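Local coordinates for DNA damage response protein Rtt109, putative (Neosartorya fumigata, PDB 5ZB9), which probably transfers the acetyl group of acetyl-CoA to lysine side chains of histone H3, at residues V78-T83 against T87-S92. Residues are numbered along the deposited sequence; the frame is centred on the assembly and turned at random.
Sequences VLVYGT and TTIFVS
With chi1 of -176°, Val78 sets CG1 opposite its own backbone N; in Ile89 it is CG2 that stands anti to the backbone N, and the two methyls meet at 3.4 Å on one face of an antiparallel beta hairpin. On the other face, Phe90 holds its ring trans to the backbone N (chi1 173°), whereas Leu79 and Tyr81 keep CG beside theirs. Leu79 and Tyr81 each lie alongside Phe90, pointing the same way: Leu79 CD1 reaches the edge of the Phe90 ring at CD2 (4.1 Å), and the edge of the Tyr81 ring, through CE1, comes to Phe90 CB at the same distance.

Four backbone hydrogen bonds clamp the strands. Leu79 and Phe90 exchange one pair, of which Phe90 N to Leu79 O is the straighter, 2.8 Å long with 173° at the hydrogen. Tyr81 and Thr88 exchange the other, Tyr81 N lying 2.8 Å from Thr88 O. At the intervening non-hydrogen-bonded pair, Val80 with Ile89, the CA-H of Val80 leans on Thr88 O (3.3 Å). Branched valine, isoleucine and threonine suit the extended backbone, and their methyls give the buried faces apolar cover; Thr87 adds CG2 against Val80 CG1 while its OG1 is hydrogen-bonded to Arg129. Ser92, at the partly exposed end, rests on Leu79 CG, and its OG is hydrogen-bonded to Glu77.

In the large mixed sheet of the acetyltransferase domain, strand 71-82 runs antiparallel to strand 50-61, and strand 86-96 parallel to strand 133-140. Helix 111-127 covers the Val78, Val80 and Ile89 face; on the reverse, the larger Leu79, Tyr81 and Phe90 suit a thicker layer, the first two touching Pro260 and Phe90 stacking with Phe259. Strand 86-96 continues from Val91 to Ala94, a residue of the CoA site.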
loop_
_atom_site.group_PDB
_atom_site.type_symbol
_atom_site.label_atom_id
_atom_site.label_comp_id
_atom_site.label_asym_id
_atom_site.label_seq_id
_atom_site.Cartn_x
_atom_site.Cartn_y
_atom_site.Cartn_z
ATOM N N VAL A 78 2.941 -4.197 4.570
ATOM C CA VAL A 78 1.736 -4.071 3.771
ATOM C C VAL A 78 0.541 -4.634 4.521
ATOM O O VAL A 78 0.596 -5.758 5.005
ATOM C CB VAL A 78 1.867 -4.807 2.443
ATOM C CG1 VAL A 78 0.634 -4.574 1.609
ATOM C CG2 VAL A 78 3.127 -4.365 1.701
ATOM N N LEU A 79 -0.531 -3.850 4.623
ATOM C CA LEU A 79 -1.752 -4.307 5.271
ATOM C C LEU A 79 -2.790 -4.708 4.231
ATOM O O LEU A 79 -3.100 -3.932 3.319
ATOM C CB LEU A 79 -2.318 -3.219 6.179
ATOM C CG LEU A 79 -1.320 -2.488 7.081
ATOM C CD1 LEU A 79 -2.025 -1.354 7.824
ATOM C CD2 LEU A 79 -0.649 -3.446 8.054
ATOM N N VAL A 80 -3.324 -5.920 4.359
ATOM C CA VAL A 80 -4.376 -6.377 3.458
ATOM C C VAL A 80 -5.710 -6.362 4.184
ATOM O O VAL A 80 -5.895 -7.077 5.164
ATOM C CB VAL A 80 -4.107 -7.798 2.912
ATOM C CG1 VAL A 80 -5.165 -8.182 1.884
ATOM C CG2 VAL A 80 -2.722 -7.888 2.299
ATOM N N TYR A 81 -6.626 -5.523 3.711
ATOM C CA TYR A 81 -7.980 -5.451 4.253
ATOM C C TYR A 81 -8.944 -6.223 3.368
ATOM O O TYR A 81 -8.787 -6.255 2.149
ATOM C CB TYR A 81 -8.456 -4.004 4.369
ATOM C CG TYR A 81 -7.608 -3.108 5.242
ATOM C CD1 TYR A 81 -6.541 -2.388 4.711
ATOM C CD2 TYR A 81 -7.886 -2.957 6.592
ATOM C CE1 TYR A 81 -5.778 -1.561 5.505
ATOM C CE2 TYR A 81 -7.122 -2.132 7.394
ATOM C CZ TYR A 81 -6.072 -1.439 6.848
ATOM O OH TYR A 81 -5.317 -0.617 7.651
ATOM N N GLY A 82 -9.945 -6.840 3.983
ATOM C CA GLY A 82 -10.984 -7.521 3.238
ATOM C C GLY A 82 -12.372 -7.207 3.755
ATOM O O GLY A 82 -12.624 -7.250 4.956
ATOM N N THR A 83 -13.263 -6.847 2.841
ATOM C CA THR A 83 -14.697 -6.841 3.103
ATOM C C THR A 83 -15.353 -7.795 2.110
ATOM O O THR A 83 -14.668 -8.459 1.331
ATOM C CB THR A 83 -15.333 -5.438 2.956
ATOM O OG1 THR A 83 -15.191 -4.985 1.602
ATOM C CG2 THR A 83 -14.695 -4.443 3.909
ATOM N N THR A 87 -11.122 -5.932 -1.698
ATOM C CA THR A 87 -9.812 -6.230 -1.124
ATOM C C THR A 87 -8.932 -4.993 -1.256
ATOM O O THR A 87 -8.804 -4.426 -2.344
ATOM C CB THR A 87 -9.104 -7.413 -1.812
ATOM O OG1 THR A 87 -9.918 -8.584 -1.737
ATOM C CG2 THR A 87 -7.759 -7.694 -1.136
ATOM N N THR A 88 -8.326 -4.575 -0.152
ATOM C CA THR A 88 -7.441 -3.421 -0.185
ATOM C C THR A 88 -6.048 -3.785 0.279
ATOM O O THR A 88 -5.852 -4.219 1.409
ATOM C CB THR A 88 -7.973 -2.269 0.681
ATOM O OG1 THR A 88 -9.258 -1.872 0.194
ATOM C CG2 THR A 88 -7.028 -1.076 0.610
ATOM N N ILE A 89 -5.081 -3.600 -0.608
ATOM C CA ILE A 89 -3.687 -3.801 -0.269
ATOM C C ILE A 89 -3.001 -2.448 -0.025
ATOM O O ILE A 89 -2.753 -1.677 -0.957
ATOM C CB ILE A 89 -2.980 -4.586 -1.366
ATOM C CG1 ILE A 89 -3.670 -5.947 -1.542
ATOM C CG2 ILE A 89 -1.517 -4.781 -1.028
ATOM C CD1 ILE A 89 -3.017 -6.823 -2.574
ATOM N N PHE A 90 -2.716 -2.161 1.244
ATOM C CA PHE A 90 -2.212 -0.853 1.638
ATOM C C PHE A 90 -0.789 -0.920 2.158
ATOM O O PHE A 90 -0.486 -1.713 3.050
ATOM C CB PHE A 90 -3.117 -0.233 2.710
ATOM C CG PHE A 90 -2.578 1.042 3.290
ATOM C CD1 PHE A 90 -2.605 2.216 2.555
ATOM C CD2 PHE A 90 -2.045 1.066 4.568
ATOM C CE1 PHE A 90 -2.104 3.401 3.089
ATOM C CE2 PHE A 90 -1.544 2.244 5.106
ATOM C CZ PHE A 90 -1.574 3.412 4.365
ATOM N N VAL A 91 0.081 -0.081 1.602
ATOM C CA VAL A 91 1.462 0.008 2.068
ATOM C C VAL A 91 1.520 0.933 3.279
ATOM O O VAL A 91 1.179 2.110 3.175
ATOM C CB VAL A 91 2.402 0.541 0.971
ATOM C CG1 VAL A 91 3.850 0.505 1.446
ATOM C CG2 VAL A 91 2.218 -0.249 -0.318
ATOM N N SER A 92 1.934 0.410 4.427
ATOM C CA SER A 92 1.950 1.220 5.634
ATOM C C SER A 92 3.345 1.729 5.951
ATOM O O SER A 92 3.499 2.811 6.508
ATOM C CB SER A 92 1.400 0.433 6.820
ATOM O OG SER A 92 2.104 -0.781 6.991
#